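Long-range contact in alginate lyase AlgAT5 (Defluviitalea, PDB 5ZQI), which probably cleaves alginate by beta-elimination, as a lyase of polysaccharide lyase family 7: residues I151-G164 / V173-V185. Numbering follows the deposited sequence.
Sequences ITHLPEVKDHVVVG and VIMIRLEGNHLFV. With SO4 (sulfate ion), chain B.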
ATOM      1  N   ILE A 151       3.059  -3.335 -10.407  1.00  7.93           N
ATOM      2  CA  ILE A 151       1.759  -3.983 -10.249  1.00  7.77           C
ATOM      3  C   ILE A 151       1.652  -5.084 -11.296  1.00  8.42           C
ATOM      4  O   ILE A 151       1.924  -4.841 -12.481  1.00 10.91           O
ATOM      5  CB  ILE A 151       0.610  -2.973 -10.374  1.00  8.63           C
ATOM      6  CG1 ILE A 151       0.794  -1.817  -9.383  1.00 12.00           C
ATOM      7  CG2 ILE A 151      -0.741  -3.706 -10.202  1.00  9.23           C
ATOM      8  CD1 ILE A 151      -0.047  -0.572  -9.734  1.00 15.28           C
ATOM      9  N   THR A 152       1.307  -6.309 -10.870  1.00  8.86           N
ATOM     10  CA  THR A 152       1.402  -7.458 -11.762  1.00 10.54           C
ATOM     11  C   THR A 152       0.078  -8.115 -12.132  1.00  9.40           C
ATOM     12  O   THR A 152       0.048  -8.882 -13.103  1.00 13.30           O
ATOM     13  CB  THR A 152       2.323  -8.536 -11.176  1.00 10.32           C
ATOM     14  OG1 THR A 152       1.880  -8.903  -9.863  1.00 13.35           O
ATOM     15  CG2 THR A 152       3.759  -8.026 -11.062  1.00 14.66           C
ATOM     16  N   HIS A 153      -1.012  -7.825 -11.423  1.00  9.83           N
ATOM     17  CA  HIS A 153      -2.268  -8.500 -11.720  1.00  9.58           C
ATOM     18  C   HIS A 153      -3.407  -7.660 -11.168  1.00  9.01           C
ATOM     19  O   HIS A 153      -3.276  -7.016 -10.123  1.00  8.38           O
ATOM     20  CB  HIS A 153      -2.295  -9.914 -11.119  1.00 10.92           C
ATOM     21  CG  HIS A 153      -3.280 -10.841 -11.760  1.00 12.32           C
ATOM     22  ND1 HIS A 153      -2.955 -11.687 -12.802  1.00 19.15           N
ATOM     23  CD2 HIS A 153      -4.573 -11.097 -11.458  1.00 10.43           C
ATOM     24  CE1 HIS A 153      -4.020 -12.394 -13.137  1.00 15.57           C
ATOM     25  NE2 HIS A 153      -5.020 -12.041 -12.350  1.00 16.24           N
ATOM     26  N   LEU A 154      -4.532  -7.676 -11.886  1.00 10.47           N
ATOM     27  CA  LEU A 154      -5.736  -6.924 -11.569  1.00 10.71           C
ATOM     28  C   LEU A 154      -6.940  -7.837 -11.615  1.00 10.07           C
ATOM     29  O   LEU A 154      -6.969  -8.802 -12.382  1.00 11.67           O
ATOM     30  CB  LEU A 154      -5.973  -5.769 -12.562  1.00 11.76           C
ATOM     31  CG  LEU A 154      -4.909  -4.667 -12.595  1.00  9.85           C
ATOM     32  CD1 LEU A 154      -5.242  -3.714 -13.738  1.00 12.25           C
ATOM     33  CD2 LEU A 154      -4.818  -3.956 -11.282  1.00 11.82           C
ATOM     34  N   PRO A 155      -7.989  -7.562 -10.834  1.00 10.02           N
ATOM     35  CA  PRO A 155      -9.253  -8.282 -11.036  1.00 10.79           C
ATOM     36  C   PRO A 155      -9.764  -8.074 -12.459  1.00 12.77           C
ATOM     37  O   PRO A 155      -9.467  -7.065 -13.106  1.00 12.25           O
ATOM     38  CB  PRO A 155     -10.189  -7.664  -9.992  1.00 10.65           C
ATOM     39  CG  PRO A 155      -9.261  -7.142  -8.907  1.00 11.32           C
ATOM     40  CD  PRO A 155      -8.059  -6.619  -9.701  1.00 10.42           C
ATOM     41  N   GLU A 156     -10.525  -9.051 -12.948  1.00 12.80           N
ATOM     42  CA  GLU A 156     -10.999  -8.984 -14.329  1.00 13.86           C
ATOM     43  C   GLU A 156     -12.144  -7.988 -14.507  1.00 16.66           C
ATOM     44  O   GLU A 156     -12.203  -7.285 -15.523  1.00 18.47           O
ATOM     45  CB  GLU A 156     -11.415 -10.364 -14.829  1.00 19.30           C
ATOM     46  CG  GLU A 156     -12.140 -11.267 -13.853  1.00 44.85           C
ATOM     47  CD  GLU A 156     -11.990 -12.723 -14.286  1.00 54.00           C
ATOM     48  OE1 GLU A 156     -11.652 -13.589 -13.434  1.00 36.44           O
ATOM     49  OE2 GLU A 156     -12.158 -13.016 -15.497  1.00 47.50           O
ATOM     50  N   VAL A 157     -13.061  -7.896 -13.551  1.00 13.88           N
ATOM     51  CA  VAL A 157     -14.259  -7.080 -13.766  1.00 14.83           C
ATOM     52  C   VAL A 157     -14.020  -5.650 -13.293  1.00 14.82           C
ATOM     53  O   VAL A 157     -14.072  -4.709 -14.099  1.00 18.28           O
ATOM     54  CB  VAL A 157     -15.491  -7.708 -13.084  1.00 15.25           C
ATOM     55  CG1 VAL A 157     -16.748  -6.870 -13.342  1.00 17.70           C
ATOM     56  CG2 VAL A 157     -15.688  -9.118 -13.589  1.00 17.11           C
ATOM     57  N   LYS A 158     -13.775  -5.463 -11.995  1.00 13.20           N
ATOM     58  CA  LYS A 158     -13.430  -4.147 -11.432  1.00 12.61           C
ATOM     59  C   LYS A 158     -11.912  -4.153 -11.261  1.00 11.59           C
ATOM     60  O   LYS A 158     -11.370  -4.556 -10.219  1.00 10.90           O
ATOM     61  CB  LYS A 158     -14.184  -3.907 -10.134  1.00 13.87           C
ATOM     62  CG  LYS A 158     -14.111  -2.478  -9.619  1.00 12.26           C
ATOM     63  CD  LYS A 158     -15.109  -2.286  -8.485  1.00 12.57           C
ATOM     64  CE  LYS A 158     -15.092  -0.883  -7.907  1.00 12.41           C
ATOM     65  NZ  LYS A 158     -13.776  -0.477  -7.371  1.00 14.67           N
ATOM     66  N   ASP A 159     -11.215  -3.704 -12.304  1.00 14.74           N
ATOM     67  CA  ASP A 159      -9.765  -3.867 -12.407  1.00 11.62           C
ATOM     68  C   ASP A 159      -9.028  -2.739 -11.689  1.00 11.48           C
ATOM     69  O   ASP A 159      -8.262  -1.954 -12.282  1.00 11.15           O
ATOM     70  CB  ASP A 159      -9.364  -3.977 -13.876  1.00 12.89           C
ATOM     71  CG  ASP A 159      -9.806  -2.796 -14.723  1.00 15.48           C
ATOM     72  OD1 ASP A 159     -10.776  -2.104 -14.396  1.00 18.00           O
ATOM     73  OD2 ASP A 159      -9.167  -2.596 -15.773  1.00 18.36           O
ATOM     74  N   HIS A 160      -9.278  -2.689 -10.374  1.00  9.87           N
ATOM     75  CA  HIS A 160      -8.881  -1.579  -9.521  1.00  9.21           C
ATOM     76  C   HIS A 160      -8.085  -2.060  -8.318  1.00 10.34           C
ATOM     77  O   HIS A 160      -8.551  -2.926  -7.574  1.00  9.99           O
ATOM     78  CB  HIS A 160     -10.101  -0.813  -8.972  1.00 10.42           C
ATOM     79  CG  HIS A 160     -10.987  -0.179  -9.996  1.00 10.56           C
ATOM     80  ND1 HIS A 160     -12.058   0.604  -9.623  1.00 12.24           N
ATOM     81  CD2 HIS A 160     -10.982  -0.189 -11.351  1.00 11.21           C
ATOM     82  CE1 HIS A 160     -12.671   1.050 -10.708  1.00 12.07           C
ATOM     83  NE2 HIS A 160     -12.026   0.600 -11.772  1.00 13.60           N
ATOM     84  N   VAL A 161      -6.915  -1.453  -8.088  1.00  7.86           N
ATOM     85  CA  VAL A 161      -6.123  -1.755  -6.897  1.00  7.19           C
ATOM     86  C   VAL A 161      -5.524  -0.479  -6.321  1.00  6.83           C
ATOM     87  O   VAL A 161      -5.349   0.528  -7.010  1.00  8.09           O
ATOM     88  CB  VAL A 161      -4.986  -2.778  -7.165  1.00  7.00           C
ATOM     89  CG1 VAL A 161      -5.551  -4.112  -7.655  1.00  8.80           C
ATOM     90  CG2 VAL A 161      -3.947  -2.174  -8.119  1.00  8.59           C
ATOM     91  N   VAL A 162      -5.175  -0.560  -5.027  1.00  6.78           N
ATOM     92  CA  VAL A 162      -4.504   0.518  -4.295  1.00  6.31           C
ATOM     93  C   VAL A 162      -3.186  -0.027  -3.773  1.00  5.75           C
ATOM     94  O   VAL A 162      -3.154  -1.098  -3.155  1.00  6.59           O
ATOM     95  CB  VAL A 162      -5.390   1.054  -3.154  1.00  6.08           C
ATOM     96  CG1 VAL A 162      -4.587   1.907  -2.161  1.00  7.87           C
ATOM     97  CG2 VAL A 162      -6.569   1.885  -3.707  1.00  8.70           C
ATOM     98  N   VAL A 163      -2.117   0.737  -3.969  1.00  6.04           N
ATOM     99  CA  VAL A 163      -0.743   0.326  -3.711  1.00  6.89           C
ATOM    100  C   VAL A 163       0.036   1.465  -3.058  1.00 10.99           C
ATOM    101  O   VAL A 163       1.031   1.976  -3.584  1.00 11.68           O
ATOM    102  CB  VAL A 163      -0.093  -0.127  -5.024  1.00  6.47           C
ATOM    103  CG1 VAL A 163      -0.801  -1.403  -5.540  1.00  9.19           C
ATOM    104  CG2 VAL A 163      -0.068   0.958  -6.075  1.00 11.37           C
ATOM    105  N   GLY A 164      -0.443   1.896  -1.920  1.00  7.46           N
ATOM    106  CA  GLY A 164       0.181   2.958  -1.158  1.00  6.53           C
ATOM    107  C   GLY A 164      -0.869   3.919  -0.655  1.00  6.52           C
ATOM    108  O   GLY A 164      -1.756   4.356  -1.408  1.00  6.78           O
ATOM    109  N   VAL A 173      -6.514   9.296   3.394  1.00  8.21           N
ATOM    110  CA  VAL A 173      -6.210  10.693   3.113  1.00  8.86           C
ATOM    111  C   VAL A 173      -5.835  10.804   1.638  1.00  8.40           C
ATOM    112  O   VAL A 173      -6.470  11.550   0.883  1.00 12.29           O
ATOM    113  CB  VAL A 173      -5.101  11.192   4.047  1.00  9.86           C
ATOM    114  CG1 VAL A 173      -4.738  12.650   3.699  1.00 12.14           C
ATOM    115  CG2 VAL A 173      -5.528  11.150   5.523  1.00 11.27           C
ATOM    116  N   ILE A 174      -4.848  10.034   1.201  1.00  8.19           N
ATOM    117  CA  ILE A 174      -4.645   9.800  -0.226  1.00  8.98           C
ATOM    118  C   ILE A 174      -4.347   8.323  -0.457  1.00  7.31           C
ATOM    119  O   ILE A 174      -3.868   7.611   0.427  1.00  7.12           O
ATOM    120  CB  ILE A 174      -3.523  10.666  -0.851  1.00 10.97           C
ATOM    121  CG1 ILE A 174      -2.169  10.346  -0.237  1.00 10.72           C
ATOM    122  CG2 ILE A 174      -3.848  12.143  -0.778  1.00 13.22           C
ATOM    123  CD1 ILE A 174      -0.989  10.731  -1.155  1.00 14.79           C
ATOM    124  N   MET A 175      -4.628   7.871  -1.685  1.00  7.88           N
ATOM    125  CA  MET A 175      -4.301   6.528  -2.119  1.00  8.27           C
ATOM    126  C   MET A 175      -3.682   6.555  -3.515  1.00  8.89           C
ATOM    127  O   MET A 175      -4.091   7.341  -4.380  1.00  9.43           O
ATOM    128  CB  MET A 175      -5.528   5.593  -2.139  1.00  9.34           C
ATOM    129  CG  MET A 175      -6.265   5.515  -0.803  1.00  9.97           C
ATOM    130  SD  MET A 175      -7.406   4.144  -0.638  1.00 13.03           S
ATOM    131  CE  MET A 175      -8.521   4.559  -1.966  1.00 13.39           C
ATOM    132  N   ILE A 176      -2.689   5.695  -3.716  1.00  6.43           N
ATOM    133  CA  ILE A 176      -2.098   5.446  -5.024  1.00  6.43           C
ATOM    134  C   ILE A 176      -2.910   4.338  -5.680  1.00  7.05           C
ATOM    135  O   ILE A 176      -2.884   3.196  -5.227  1.00  7.12           O
ATOM    136  CB  ILE A 176      -0.617   5.074  -4.899  1.00  7.47           C
ATOM    137  CG1 ILE A 176       0.130   6.088  -4.016  1.00  7.93           C
ATOM    138  CG2 ILE A 176       0.033   4.968  -6.301  1.00  9.04           C
ATOM    139  CD1 ILE A 176       0.079   7.545  -4.473  1.00 11.73           C
ATOM    140  N   ARG A 177      -3.595   4.662  -6.771  1.00  7.14           N
ATOM    141  CA  ARG A 177      -4.649   3.816  -7.314  1.00  7.48           C
ATOM    142  C   ARG A 177      -4.381   3.532  -8.785  1.00  7.96           C
ATOM    143  O   ARG A 177      -4.069   4.444  -9.560  1.00  9.21           O
ATOM    144  CB  ARG A 177      -5.993   4.503  -7.141  1.00  9.29           C
ATOM    145  CG  ARG A 177      -7.199   3.642  -7.464  1.00  9.11           C
ATOM    146  CD  ARG A 177      -8.491   4.329  -6.941  1.00 11.93           C
ATOM    147  NE  ARG A 177      -9.655   3.530  -7.316  1.00 11.75           N
ATOM    148  CZ  ARG A 177     -10.558   3.037  -6.482  1.00 10.89           C
ATOM    149  NH1 ARG A 177     -10.527   3.347  -5.204  1.00 12.94           N
ATOM    150  NH2 ARG A 177     -11.527   2.289  -6.961  1.00 11.79           N
ATOM    151  N   LEU A 178      -4.552   2.275  -9.175  1.00  8.66           N
ATOM    152  CA  LEU A 178      -4.501   1.856 -10.574  1.00  8.50           C
ATOM    153  C   LEU A 178      -5.875   1.337 -10.970  1.00  9.00           C
ATOM    154  O   LEU A 178      -6.414   0.449 -10.308  1.00  9.32           O
ATOM    155  CB  LEU A 178      -3.444   0.789 -10.803  1.00  9.29           C
ATOM    156  CG  LEU A 178      -3.300   0.395 -12.275  1.00  8.98           C
ATOM    157  CD1 LEU A 178      -2.674   1.457 -13.148  1.00  9.80           C
ATOM    158  CD2 LEU A 178      -2.495  -0.923 -12.357  1.00 10.98           C
ATOM    159  N   GLU A 179      -6.427   1.882 -12.049  1.00  9.86           N
ATOM    160  CA  GLU A 179      -7.672   1.414 -12.656  1.00 10.58           C
ATOM    161  C   GLU A 179      -7.287   1.102 -14.102  1.00 11.28           C
ATOM    162  O   GLU A 179      -7.098   2.018 -14.902  1.00 12.82           O
ATOM    163  CB  GLU A 179      -8.778   2.461 -12.567  1.00 11.53           C
ATOM    164  CG  GLU A 179      -9.111   2.831 -11.141  1.00 10.80           C
ATOM    165  CD  GLU A 179     -10.249   3.781 -10.994  1.00 11.38           C
ATOM    166  OE1 GLU A 179     -10.657   4.449 -11.975  1.00 14.50           O
ATOM    167  OE2 GLU A 179     -10.744   3.905  -9.853  1.00 12.86           O
ATOM    168  N   GLY A 180      -7.146  -0.161 -14.435  1.00 14.55           N
ATOM    169  CA  GLY A 180      -6.693  -0.527 -15.775  1.00 16.63           C
ATOM    170  C   GLY A 180      -5.290  -0.008 -16.049  1.00 16.64           C
ATOM    171  O   GLY A 180      -4.339  -0.336 -15.324  1.00 17.53           O
ATOM    172  N   ASN A 181      -5.134   0.821 -17.092  1.00 17.79           N
ATOM    173  CA  ASN A 181      -3.860   1.452 -17.410  1.00 18.15           C
ATOM    174  C   ASN A 181      -3.706   2.858 -16.827  1.00 16.34           C
ATOM    175  O   ASN A 181      -2.726   3.541 -17.142  1.00 16.83           O
ATOM    176  CB  ASN A 181      -3.674   1.507 -18.943  1.00 21.17           C
ATOM    177  CG  ASN A 181      -3.740   0.148 -19.593  1.00 23.60           C
ATOM    178  OD1 ASN A 181      -4.658  -0.145 -20.369  1.00 38.52           O
ATOM    179  ND2 ASN A 181      -2.748  -0.689 -19.317  1.00 30.06           N
ATOM    180  N   HIS A 182      -4.617   3.269 -15.945  1.00 14.62           N
ATOM    181  CA  HIS A 182      -4.682   4.619 -15.387  1.00 13.45           C
ATOM    182  C   HIS A 182      -4.225   4.616 -13.926  1.00 11.50           C
ATOM    183  O   HIS A 182      -4.945   4.167 -13.023  1.00 10.63           O
ATOM    184  CB  HIS A 182      -6.111   5.151 -15.521  1.00 13.64           C
ATOM    185  CG  HIS A 182      -6.281   6.552 -15.038  1.00 14.33           C
ATOM    186  ND1 HIS A 182      -7.513   7.082 -14.716  1.00 17.33           N
ATOM    187  CD2 HIS A 182      -5.383   7.552 -14.885  1.00 16.13           C
ATOM    188  CE1 HIS A 182      -7.358   8.351 -14.381  1.00 16.73           C
ATOM    189  NE2 HIS A 182      -6.078   8.655 -14.460  1.00 15.45           N
ATOM    190  N   LEU A 183      -3.015   5.146 -13.691  1.00 11.22           N
ATOM    191  CA  LEU A 183      -2.405   5.246 -12.370  1.00  9.91           C
ATOM    192  C   LEU A 183      -2.514   6.692 -11.904  1.00  9.40           C
ATOM    193  O   LEU A 183      -2.058   7.594 -12.604  1.00 10.17           O
ATOM    194  CB  LEU A 183      -0.952   4.799 -12.463  1.00 10.84           C
ATOM    195  CG  LEU A 183      -0.210   4.722 -11.151  1.00  9.63           C
ATOM    196  CD1 LEU A 183      -0.682   3.578 -10.257  1.00  9.45           C
ATOM    197  CD2 LEU A 183       1.314   4.581 -11.327  1.00 10.87           C
ATOM    198  N   PHE A 184      -3.113   6.908 -10.725  1.00  8.65           N
ATOM    199  CA  PHE A 184      -3.438   8.248 -10.274  1.00  9.28           C
ATOM    200  C   PHE A 184      -3.494   8.288  -8.755  1.00 10.05           C
ATOM    201  O   PHE A 184      -3.453   7.262  -8.081  1.00  8.78           O
ATOM    202  CB  PHE A 184      -4.767   8.738 -10.893  1.00  9.75           C
ATOM    203  CG  PHE A 184      -5.972   7.922 -10.526  1.00 10.10           C
ATOM    204  CD1 PHE A 184      -6.321   6.824 -11.270  1.00 12.63           C
ATOM    205  CD2 PHE A 184      -6.763   8.273  -9.442  1.00 11.68           C
ATOM    206  CE1 PHE A 184      -7.434   6.065 -10.943  1.00 12.47           C
ATOM    207  CE2 PHE A 184      -7.882   7.511  -9.098  1.00 10.07           C
ATOM    208  CZ  PHE A 184      -8.218   6.421  -9.860  1.00 12.68           C
ATOM    209  N   VAL A 185      -3.517   9.502  -8.221  1.00  8.75           N
ATOM    210  CA  VAL A 185      -3.682   9.745  -6.793  1.00  8.94           C
ATOM    211  C   VAL A 185      -5.147  10.053  -6.550  1.00  9.78           C
ATOM    212  O   VAL A 185      -5.718  10.946  -7.209  1.00 10.00           O
ATOM    213  CB  VAL A 185      -2.788  10.893  -6.287  1.00  9.06           C
ATOM    214  CG1 VAL A 185      -2.883  10.998  -4.791  1.00 11.92           C
ATOM    215  CG2 VAL A 185      -1.383  10.724  -6.759  1.00  9.43           C
TER
HETATM  216  S   SO4 B 301     -14.949   2.327  -5.078  1.00 31.57           S
HETATM  217  O1  SO4 B 301     -15.842   2.546  -6.215  1.00 42.31           O
HETATM  218  O2  SO4 B 301     -14.529   3.609  -4.513  1.00 38.68           O
HETATM  219  O3  SO4 B 301     -15.632   1.533  -4.060  1.00 28.25           O
HETATM  220  O4  SO4 B 301     -13.745   1.620  -5.513  1.00 24.16           O
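Val161 and Leu178 form an antiparallel hydrogen-bonded pair at the middle of the ladder between strands 160-164 and 174-179, with Leu178 N 2.9 Å from Val161 O and a return bond from Val161 N to Leu178 O. Val163 N to Ile176 O and a nearly straight Ile176 N to Gly164 O bond (175°) extend the ladder one way; Gly180 N to Asp159 O ends it the other way. Gly164 and Gly180 suit their positive phi angles, and Gly180 takes the second position of the type II' turn from Glu179 to His182.

Polar groups gather round His160, Arg177 and Glu179; farther along this face Val162 CG2 packs against Met175 CE. The CG of Glu179 sits over the centre of the imidazole, 3.6 Å from the ring centroid of His160, with the carboxylate stacked only 13° from the ring plane; Lys158 CG lies over the opposite face. Arg177, its CG anti to the backbone N (chi1 -171°) and its chain extended to NE, reaches His160 ND1 with NH2 at 3.2 Å, in the guanidinium plane; Lys158 NZ donates to His160 ND1 too, at 3.0 Å, both donors lying out of the imidazole plane. Arg177 NE meets Glu179 OE2 in a salt bridge of 2.8 Å, while NH1 pairs with Glu186. Lys158 NZ and Arg177 NH2 both donate to sulfate O4, the latter at 2.7 Å. An alanine in place of His160 would probably leave Glu179 CG without its aromatic partner and both donors without their ring acceptor.

On the other face, Ile151 CD1 packs 3.6 Å from Leu178 CD2, and Leu154 CD2 meets the same methyl; branched residues suit this interior.

The two strands form a beta hairpin in one sheet of the PL7 beta-sandwich, Ile151 packing from the other; the sulfate, probably from the crystallisation liquor and also bound by Tyr118, is consistent with a place for an acidic substrate.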